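Local coordinates for GAF domain-containing protein (Thermoplasma acidophilum, PDB 4MN7) that reduces free methionine-R-sulfoxide, as a type II free methionine-R-sulfoxide reductase built on a GAF domain, at residues A14-Y17 against L18-N22; A115-K118 against E119-A122; L3-F6 against A7-Q10. The protein carries 1 engineered substitution. One frame throughout, in Å; residues are numbered along the deposited sequence.

Contact 1: A14-Y17 against L18-N22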
ATOM      1  N   ALA A  14       1.730   6.157   3.233  1.00 33.32           N
ATOM      2  CA  ALA A  14       1.856   6.878   1.942  1.00 34.63           C
ATOM      3  C   ALA A  14       1.773   8.422   2.102  1.00 31.40           C
ATOM      4  O   ALA A  14       2.553   9.187   1.510  1.00 31.01           O
ATOM      5  CB  ALA A  14       0.831   6.365   0.943  1.00 33.54           C
ATOM      6  N   CYS A  15       0.808   8.902   2.877  1.00 30.41           N
ATOM      7  CA  CYS A  15       0.720  10.370   3.126  1.00 34.06           C
ATOM      8  C   CYS A  15       2.006  10.874   3.804  1.00 36.38           C
ATOM      9  O   CYS A  15       2.486  11.908   3.499  1.00 38.14           O
ATOM     10  CB  CYS A  15      -0.488  10.723   4.001  1.00 36.34           C
ATOM     11  SG  CYS A  15      -2.148  10.266   3.400  1.00 35.69           S
ATOM     12  N   GLN A  16       2.588  10.086   4.696  1.00 42.31           N
ATOM     13  CA  GLN A  16       3.784  10.480   5.408  1.00 40.93           C
ATOM     14  C   GLN A  16       4.973  10.544   4.445  1.00 40.77           C
ATOM     15  O   GLN A  16       5.687  11.536   4.415  1.00 35.26           O
ATOM     16  CB  GLN A  16       4.035   9.487   6.577  1.00 45.53           C
ATOM     17  CG  GLN A  16       5.174   9.794   7.558  1.00 49.02           C
ATOM     18  CD  GLN A  16       5.135  11.207   8.149  1.00 55.20           C
ATOM     19  OE1 GLN A  16       6.101  11.947   8.015  1.00 61.23           O
ATOM     20  NE2 GLN A  16       4.030  11.583   8.792  1.00 57.80           N
ATOM     21  N   TYR A  17       5.213   9.477   3.677  1.00 31.07           N
ATOM     22  CA  TYR A  17       6.195   9.547   2.636  1.00 32.46           C
ATOM     23  C   TYR A  17       5.985  10.744   1.711  1.00 33.08           C
ATOM     24  O   TYR A  17       6.906  11.510   1.401  1.00 35.42           O
ATOM     25  CB  TYR A  17       6.212   8.212   1.843  1.00 35.34           C
ATOM     26  CG  TYR A  17       7.211   8.185   0.717  1.00 36.28           C
ATOM     27  CD1 TYR A  17       6.870   8.728  -0.507  1.00 45.53           C
ATOM     28  CD2 TYR A  17       8.509   7.632   0.856  1.00 41.89           C
ATOM     29  CE1 TYR A  17       7.745   8.718  -1.576  1.00 45.63           C
ATOM     30  CE2 TYR A  17       9.429   7.636  -0.227  1.00 37.07           C
ATOM     31  CZ  TYR A  17       9.022   8.182  -1.441  1.00 44.64           C
ATOM     32  OH  TYR A  17       9.768   8.218  -2.617  1.00 41.12           O
ATOM     33  N   LEU A  18       4.769  10.937   1.233  1.00 35.08           N
ATOM     34  CA  LEU A  18       4.554  12.063   0.302  1.00 32.73           C
ATOM     35  C   LEU A  18       4.932  13.432   0.903  1.00 34.77           C
ATOM     36  O   LEU A  18       5.464  14.310   0.226  1.00 33.40           O
ATOM     37  CB  LEU A  18       3.107  12.065  -0.242  1.00 32.32           C
ATOM     38  CG  LEU A  18       2.893  10.906  -1.226  1.00 36.35           C
ATOM     39  CD1 LEU A  18       1.422  10.661  -1.474  1.00 35.55           C
ATOM     40  CD2 LEU A  18       3.633  11.104  -2.549  1.00 34.68           C
ATOM     41  N   LYS A  19       4.590  13.619   2.163  1.00 40.30           N
ATOM     42  CA  LYS A  19       4.823  14.899   2.826  1.00 39.25           C
ATOM     43  C   LYS A  19       6.283  15.068   3.213  1.00 38.41           C
ATOM     44  O   LYS A  19       6.891  16.071   2.908  1.00 40.66           O
ATOM     45  CB  LYS A  19       3.905  15.029   4.030  1.00 44.19           C
ATOM     46  CG  LYS A  19       3.956  16.413   4.635  1.00 47.91           C
ATOM     47  CD  LYS A  19       3.079  16.528   5.859  1.00 56.34           C
ATOM     48  CE  LYS A  19       3.617  17.576   6.816  1.00 57.81           C
ATOM     49  NZ  LYS A  19       3.584  18.860   6.079  1.00 57.24           N
ATOM     50  N   GLU A  20       6.875  14.056   3.827  1.00 46.28           N
ATOM     51  CA  GLU A  20       8.331  14.083   4.132  1.00 44.32           C
ATOM     52  C   GLU A  20       9.218  14.166   2.910  1.00 43.63           C
ATOM     53  O   GLU A  20      10.271  14.746   2.976  1.00 45.53           O
ATOM     54  CB  GLU A  20       8.796  12.800   4.763  1.00 48.77           C
ATOM     55  CG  GLU A  20       8.651  12.550   6.239  1.00 57.60           C
ATOM     56  CD  GLU A  20       9.245  11.151   6.533  1.00 63.21           C
ATOM     57  OE1 GLU A  20      10.251  10.783   5.861  1.00 66.90           O
ATOM     58  OE2 GLU A  20       8.702  10.405   7.379  1.00 64.59           O
ATOM     59  N   LYS A  21       8.882  13.516   1.804  1.00 43.08           N
ATOM     60  CA  LYS A  21       9.859  13.518   0.702  1.00 38.86           C
ATOM     61  C   LYS A  21       9.737  14.632  -0.252  1.00 38.74           C
ATOM     62  O   LYS A  21      10.550  14.727  -1.153  1.00 39.25           O
ATOM     63  CB  LYS A  21       9.840  12.203  -0.076  1.00 44.17           C
ATOM     64  CG  LYS A  21      10.205  11.001   0.781  1.00 51.98           C
ATOM     65  CD  LYS A  21      11.615  11.054   1.341  1.00 56.18           C
ATOM     66  CE  LYS A  21      11.781  10.006   2.442  1.00 60.22           C
ATOM     67  NZ  LYS A  21      13.215   9.629   2.500  1.00 63.26           N
ATOM     68  N   ASN A  22       8.734  15.477  -0.095  1.00 34.63           N
ATOM     69  CA  ASN A  22       8.528  16.541  -1.074  1.00 38.48           C
ATOM     70  C   ASN A  22       8.393  17.826  -0.304  1.00 42.01           C
ATOM     71  O   ASN A  22       7.470  17.985   0.492  1.00 48.03           O
ATOM     72  CB  ASN A  22       7.284  16.300  -1.942  1.00 36.56           C
ATOM     73  CG  ASN A  22       7.414  15.078  -2.758  1.00 37.66           C
ATOM     74  OD1 ASN A  22       7.868  15.134  -3.866  1.00 43.08           O
ATOM     75  ND2 ASN A  22       6.938  13.963  -2.242  1.00 41.21           N
TER

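Contact 2: A115-K118 against E119-A122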
ATOM      1  N   ALA A 115       3.177  24.735  -7.195  1.00 35.52           N
ATOM      2  CA  ALA A 115       3.997  23.724  -6.579  1.00 42.04           C
ATOM      3  C   ALA A 115       4.085  22.408  -7.428  1.00 37.25           C
ATOM      4  O   ALA A 115       4.999  21.634  -7.239  1.00 40.80           O
ATOM      5  CB  ALA A 115       3.389  23.377  -5.227  1.00 39.13           C
ATOM      6  N   PHE A 116       3.091  22.147  -8.255  1.00 38.11           N
ATOM      7  CA  PHE A 116       2.884  20.829  -8.848  1.00 40.94           C
ATOM      8  C   PHE A 116       3.113  20.879 -10.348  1.00 43.48           C
ATOM      9  O   PHE A 116       2.330  21.441 -11.116  1.00 47.77           O
ATOM     10  CB  PHE A 116       1.492  20.345  -8.525  1.00 39.44           C
ATOM     11  CG  PHE A 116       1.213  20.331  -7.056  1.00 37.73           C
ATOM     12  CD1 PHE A 116       1.833  19.449  -6.232  1.00 34.28           C
ATOM     13  CD2 PHE A 116       0.343  21.247  -6.495  1.00 35.56           C
ATOM     14  CE1 PHE A 116       1.586  19.432  -4.861  1.00 35.82           C
ATOM     15  CE2 PHE A 116       0.105  21.241  -5.117  1.00 34.23           C
ATOM     16  CZ  PHE A 116       0.729  20.336  -4.296  1.00 38.39           C
ATOM     17  N   SER A 117       4.243  20.339 -10.749  1.00 41.65           N
ATOM     18  CA  SER A 117       4.636  20.332 -12.159  1.00 43.98           C
ATOM     19  C   SER A 117       4.110  19.053 -12.841  1.00 41.17           C
ATOM     20  O   SER A 117       3.489  18.185 -12.192  1.00 45.46           O
ATOM     21  CB  SER A 117       6.183  20.364 -12.226  1.00 45.87           C
ATOM     22  OG  SER A 117       6.741  19.213 -11.569  1.00 52.32           O
ATOM     23  N   LYS A 118       4.371  18.920 -14.123  1.00 39.70           N
ATOM     24  CA  LYS A 118       4.019  17.733 -14.905  1.00 36.72           C
ATOM     25  C   LYS A 118       4.658  16.492 -14.350  1.00 34.26           C
ATOM     26  O   LYS A 118       4.021  15.455 -14.328  1.00 35.36           O
ATOM     27  CB  LYS A 118       4.456  17.838 -16.366  1.00 45.98           C
ATOM     28  CG  LYS A 118       3.816  18.955 -17.135  1.00 60.29           C
ATOM     29  CD  LYS A 118       2.392  18.613 -17.523  1.00 73.38           C
ATOM     30  CE  LYS A 118       1.597  19.877 -17.898  1.00 79.25           C
ATOM     31  NZ  LYS A 118       0.136  19.578 -17.804  1.00 81.74           N
ATOM     32  N   GLU A 119       5.895  16.614 -13.888  1.00 35.30           N
ATOM     33  CA  GLU A 119       6.627  15.506 -13.223  1.00 40.97           C
ATOM     34  C   GLU A 119       5.795  14.995 -12.021  1.00 39.04           C
ATOM     35  O   GLU A 119       5.578  13.816 -11.862  1.00 35.34           O
ATOM     36  CB  GLU A 119       8.020  16.001 -12.766  1.00 42.12           C
ATOM     37  CG  GLU A 119       8.814  15.068 -11.848  1.00 55.25           C
ATOM     38  CD  GLU A 119      10.088  15.682 -11.205  1.00 61.73           C
ATOM     39  OE1 GLU A 119      10.333  16.925 -11.299  1.00 66.02           O
ATOM     40  OE2 GLU A 119      10.863  14.905 -10.574  1.00 66.43           O
ATOM     41  N   ASP A 120       5.312  15.912 -11.207  1.00 39.45           N
ATOM     42  CA  ASP A 120       4.484  15.592 -10.033  1.00 36.49           C
ATOM     43  C   ASP A 120       3.186  14.908 -10.407  1.00 35.42           C
ATOM     44  O   ASP A 120       2.732  13.947  -9.766  1.00 33.21           O
ATOM     45  CB  ASP A 120       4.091  16.899  -9.285  1.00 42.19           C
ATOM     46  CG  ASP A 120       5.251  17.559  -8.558  1.00 42.30           C
ATOM     47  OD1 ASP A 120       5.845  16.954  -7.632  1.00 43.67           O
ATOM     48  OD2 ASP A 120       5.574  18.720  -8.934  1.00 51.60           O
ATOM     49  N   GLU A 121       2.552  15.428 -11.419  1.00 35.01           N
ATOM     50  CA  GLU A 121       1.384  14.838 -11.917  1.00 37.26           C
ATOM     51  C   GLU A 121       1.570  13.397 -12.284  1.00 37.71           C
ATOM     52  O   GLU A 121       0.754  12.555 -11.903  1.00 38.66           O
ATOM     53  CB  GLU A 121       0.865  15.603 -13.146  1.00 40.47           C
ATOM     54  CG  GLU A 121       0.337  16.956 -12.788  1.00 42.37           C
ATOM     55  CD  GLU A 121      -0.303  17.713 -13.957  1.00 47.68           C
ATOM     56  OE1 GLU A 121      -0.473  17.148 -15.063  1.00 48.62           O
ATOM     57  OE2 GLU A 121      -0.653  18.902 -13.735  1.00 48.17           O
ATOM     58  N   ALA A 122       2.602  13.122 -13.074  1.00 33.90           N
ATOM     59  CA  ALA A 122       2.844  11.754 -13.569  1.00 34.15           C
ATOM     60  C   ALA A 122       3.252  10.826 -12.400  1.00 32.48           C
ATOM     61  O   ALA A 122       2.773   9.704 -12.275  1.00 35.16           O
ATOM     62  CB  ALA A 122       3.922  11.781 -14.662  1.00 34.53           C
TER
HETATM   63  O   HOH W   1       8.751  18.605  -9.737  1.00 56.82           O

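Contact 3: L3-F6 against A7-Q10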
ATOM      1  N   LEU A   3      -8.265  -5.949   7.678  1.00 65.05           N
ATOM      2  CA  LEU A   3      -7.832  -5.393   6.353  1.00 60.82           C
ATOM      3  C   LEU A   3      -8.055  -3.900   6.098  1.00 55.52           C
ATOM      4  O   LEU A   3      -7.202  -3.245   5.450  1.00 45.63           O
ATOM      5  CB  LEU A   3      -8.460  -6.119   5.175  1.00 58.65           C
ATOM      6  CG  LEU A   3      -7.912  -7.453   4.723  1.00 63.85           C
ATOM      7  CD1 LEU A   3      -8.618  -7.883   3.429  1.00 67.21           C
ATOM      8  CD2 LEU A   3      -6.416  -7.360   4.543  1.00 65.98           C
ATOM      9  N   LYS A   4      -9.201  -3.367   6.536  1.00 46.04           N
ATOM     10  CA  LYS A   4      -9.386  -1.932   6.502  1.00 39.02           C
ATOM     11  C   LYS A   4      -8.397  -1.249   7.373  1.00 37.92           C
ATOM     12  O   LYS A   4      -7.882  -0.190   7.011  1.00 35.53           O
ATOM     13  CB  LYS A   4     -10.783  -1.529   6.951  1.00 43.90           C
ATOM     14  CG  LYS A   4     -11.831  -1.786   5.873  1.00 53.63           C
ATOM     15  CD  LYS A   4     -12.898  -0.688   5.805  1.00 58.34           C
ATOM     16  CE  LYS A   4     -14.083  -0.960   6.672  1.00 58.39           C
ATOM     17  NZ  LYS A   4     -14.851   0.287   6.859  1.00 63.08           N
ATOM     18  N   GLU A   5      -8.127  -1.780   8.565  1.00 37.87           N
ATOM     19  CA  GLU A   5      -7.161  -1.102   9.388  1.00 43.31           C
ATOM     20  C   GLU A   5      -5.744  -1.250   8.814  1.00 43.26           C
ATOM     21  O   GLU A   5      -4.968  -0.339   8.909  1.00 41.69           O
ATOM     22  CB  GLU A   5      -7.302  -1.463  10.877  1.00 52.70           C
ATOM     23  CG  GLU A   5      -8.648  -0.967  11.471  1.00 57.70           C
ATOM     24  CD  GLU A   5      -9.054   0.535  11.194  1.00 60.88           C
ATOM     25  OE1 GLU A   5      -8.266   1.500  11.410  1.00 60.61           O
ATOM     26  OE2 GLU A   5     -10.224   0.766  10.796  1.00 61.36           O
ATOM     27  N   PHE A   6      -5.447  -2.382   8.186  1.00 41.49           N
ATOM     28  CA  PHE A   6      -4.202  -2.557   7.482  1.00 38.37           C
ATOM     29  C   PHE A   6      -4.100  -1.537   6.322  1.00 36.26           C
ATOM     30  O   PHE A   6      -3.123  -0.812   6.224  1.00 37.20           O
ATOM     31  CB  PHE A   6      -4.114  -3.960   6.900  1.00 36.78           C
ATOM     32  CG  PHE A   6      -2.979  -4.126   5.943  1.00 37.47           C
ATOM     33  CD1 PHE A   6      -1.673  -4.167   6.414  1.00 35.22           C
ATOM     34  CD2 PHE A   6      -3.194  -4.253   4.596  1.00 39.74           C
ATOM     35  CE1 PHE A   6      -0.603  -4.290   5.540  1.00 38.32           C
ATOM     36  CE2 PHE A   6      -2.137  -4.441   3.722  1.00 33.88           C
ATOM     37  CZ  PHE A   6      -0.839  -4.436   4.184  1.00 33.62           C
ATOM     38  N   ALA A   7      -5.165  -1.422   5.536  1.00 36.85           N
ATOM     39  CA  ALA A   7      -5.198  -0.465   4.437  1.00 36.65           C
ATOM     40  C   ALA A   7      -5.022   0.939   4.918  1.00 38.85           C
ATOM     41  O   ALA A   7      -4.308   1.760   4.282  1.00 37.54           O
ATOM     42  CB  ALA A   7      -6.459  -0.597   3.585  1.00 35.15           C
ATOM     43  N   ARG A   8      -5.679   1.266   6.021  1.00 34.94           N
ATOM     44  CA  ARG A   8      -5.551   2.640   6.520  1.00 35.11           C
ATOM     45  C   ARG A   8      -4.138   2.953   6.956  1.00 36.55           C
ATOM     46  O   ARG A   8      -3.678   4.088   6.730  1.00 37.07           O
ATOM     47  CB  ARG A   8      -6.543   2.922   7.663  1.00 38.10           C
ATOM     48  CG  ARG A   8      -6.485   4.359   8.136  1.00 41.58           C
ATOM     49  CD  ARG A   8      -7.227   4.574   9.431  1.00 48.85           C
ATOM     50  NE  ARG A   8      -8.553   5.087   9.090  1.00 58.87           N
ATOM     51  CZ  ARG A   8      -9.641   4.373   9.114  1.00 51.96           C
ATOM     52  NH1 ARG A   8      -9.580   3.133   9.498  1.00 53.84           N
ATOM     53  NH2 ARG A   8     -10.778   4.908   8.766  1.00 65.58           N
ATOM     54  N   SER A   9      -3.420   1.968   7.560  1.00 40.70           N
ATOM     55  CA  SER A   9      -2.026   2.230   7.936  1.00 37.74           C
ATOM     56  C   SER A   9      -1.125   2.391   6.683  1.00 37.70           C
ATOM     57  O   SER A   9      -0.210   3.216   6.695  1.00 36.88           O
ATOM     58  CB  SER A   9      -1.441   1.218   8.997  1.00 43.49           C
ATOM     59  OG  SER A   9      -0.824   0.067   8.457  1.00 52.29           O
ATOM     60  N   GLN A  10      -1.382   1.619   5.622  1.00 35.28           N
ATOM     61  CA  GLN A  10      -0.686   1.841   4.330  1.00 34.25           C
ATOM     62  C   GLN A  10      -0.911   3.244   3.794  1.00 33.11           C
ATOM     63  O   GLN A  10       0.017   3.921   3.408  1.00 31.29           O
ATOM     64  CB  GLN A  10      -1.133   0.831   3.288  1.00 34.49           C
ATOM     65  CG  GLN A  10      -0.652  -0.576   3.573  1.00 37.94           C
ATOM     66  CD  GLN A  10       0.874  -0.685   3.478  1.00 40.85           C
ATOM     67  OE1 GLN A  10       1.432  -0.465   2.414  1.00 43.16           O
ATOM     68  NE2 GLN A  10       1.520  -1.004   4.569  1.00 38.31           N
TER

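Contact 1: A14-Y17 against L18-N22
A chi1 of 180° turns the Tyr-17 ring to the side of its own carbonyl carbon, and Lys-21, one helical turn later, sets CG beside its backbone N (chi1 -61°), which lays that methylene over one face of the ring. The geometry is that of a CH-pi contact: Lys-21 CG stands 3.7 Å from the centroid of the Tyr-17 ring and 14° off its normal, displaced toward CE2. The lysine chain crosses the ring at about a right angle and, bent at chi2, carries its ammonium end away. The same pair is joined through the backbone, where Lys-21 N donates to Tyr-17 O over 2.8 Å. Just beyond, Asn-22 ND2 turns back to Leu-18 O at 2.9 Å, the acceptor lying close to the amide plane. Tyr-17 also faces the dimer interface, where its ring meets Phe-6 of the second subunit edge-to-face. Replacing Tyr-17 by an alanine would probably leave the Lys-21 methylene without its supporting face and open a gap against that phenylalanine. Within the subunit, Leu-18 packs on Leu-124 and Ile-127 of helix 118-136, while Cys-15 and Leu-18 reach Val-28 on strand 27-34.

Contact 2: A115-K118 against E119-A122
Glu-119 meets Ser-117 through a water as well as through its CB, which lies near the serine hydroxyl. Its extended chain leads away from the backbone, and water 1 bridges the gap, donating to Glu-119 OE1 at 2.8 Å and to Ser-117 OG at 2.8 Å. Asp-120 comes next and binds Ser-117 twice through one oxygen. Its OD2 takes the Ser-117 N-H at 2.8 Å on the anti lone pair, a nearly straight bond with an angle of 161° at the hydrogen. The same OD2 accepts from Ser-117 OG at 2.9 Å, but here the donor comes from above the carboxylate, 52° out of its plane. A chi1 of 60° places that hydroxyl between the serine N and carbonyl carbon, within reach of the aspartate. Ser-117 is the N-cap of helix 118-136 and Asp-120 its N3 residue, so the backbone bond is the N3-to-N-cap half of a capping box; the serine hydroxyl, however, turns to the carboxylate. The other oxygen, OD1, is held by Tyr-25 OH, so both carboxylate oxygens have partners and the group is fixed in rotation. Tyr-25 also meets the ring of Phe-116, which packs on Ile-92 and Ile-108 of the sheet. Glu-121 follows, its N bonded to Ser-117 O at 3.0 Å in the first turn of the helix. Its side chain lies alongside that of Lys-118, pointing the same way, yet OE1 is 3.7 Å from Lys-118 NZ, a long salt bridge; OE2 is engaged by Asn-71 ND2. At Ala-122 the backbone N donates to Lys-118 O over 3.0 Å, continuing the helical ladder.

Contact 3: L3-F6 against A7-Q10
Glu-5 and Arg-8 form a salt bridge on helix 2-21, an i to i+3 pair whose side chains run alongside each other and point the same way. Both carboxylate oxygens close on one nitrogen: Glu-5 OE2 lies 2.8 Å from Arg-8 NH1, at the edge of the guanidinium and in its plane. Glu-5 OE1 is also 2.8 Å from Arg-8 NH1, but that hydrogen bond is weak because it is strongly bent. The carboxylate and guanidinium planes are nearly parallel, 15° apart. A bend in the glutamate at chi2 (-49°) brings its carboxylate back toward the next turn, and the arginine is bent at chi3 to meet it. Beside this pair, Phe-6 and Gln-10 cross as an i to i+4 pair. Gln-10 CG rides over one face of the Phe-6 ring, 4.2 Å from the centroid and 21° off the normal. This CH-pi contact is offset toward the rim, where Phe-6 CZ is the nearest ring atom to Gln-10 CG at 3.9 Å.

What spaces these side chains is the ladder of helical hydrogen bonds. Arg-8 N donates to Lys-4 O at 2.8 Å, and Gln-10 N to Phe-6 O at 3.1 Å, so the residues that carry the CH-pi contact are also joined by their backbones. Further out, Arg-8 NH2 makes a second salt bridge, to Glu-41 of strand 37-44, which ties the helix to the sheet. Phe-6 and Gln-10 pack on Leu-134 of helix 118-136, and the former also packs on Ile-127 of the second subunit. The backbone bond from Ala-7 to Leu-3 is the shortest of the ladder, with Ala-7 N 2.7 Å from Leu-3 O.

Overall arrangement
Along the chain the order is contact 3, contact 1, contact 2. Contacts 3 and 1 share helix 2-21, with centres 17 Å apart, and their segments are separated by only a few residues. Both touch the second subunit, so this one helix supplies interface surface over much of its length, while also packing on helix 118-136. Contact 2 opens that second helix at its N-terminal end; it lies 15 Å from contact 1 and 27 Å from contact 3, centre to centre, and touches no other chain of the assembly. Together they lie on the two long helices that accompany the antiparallel sheet of the GAF domain.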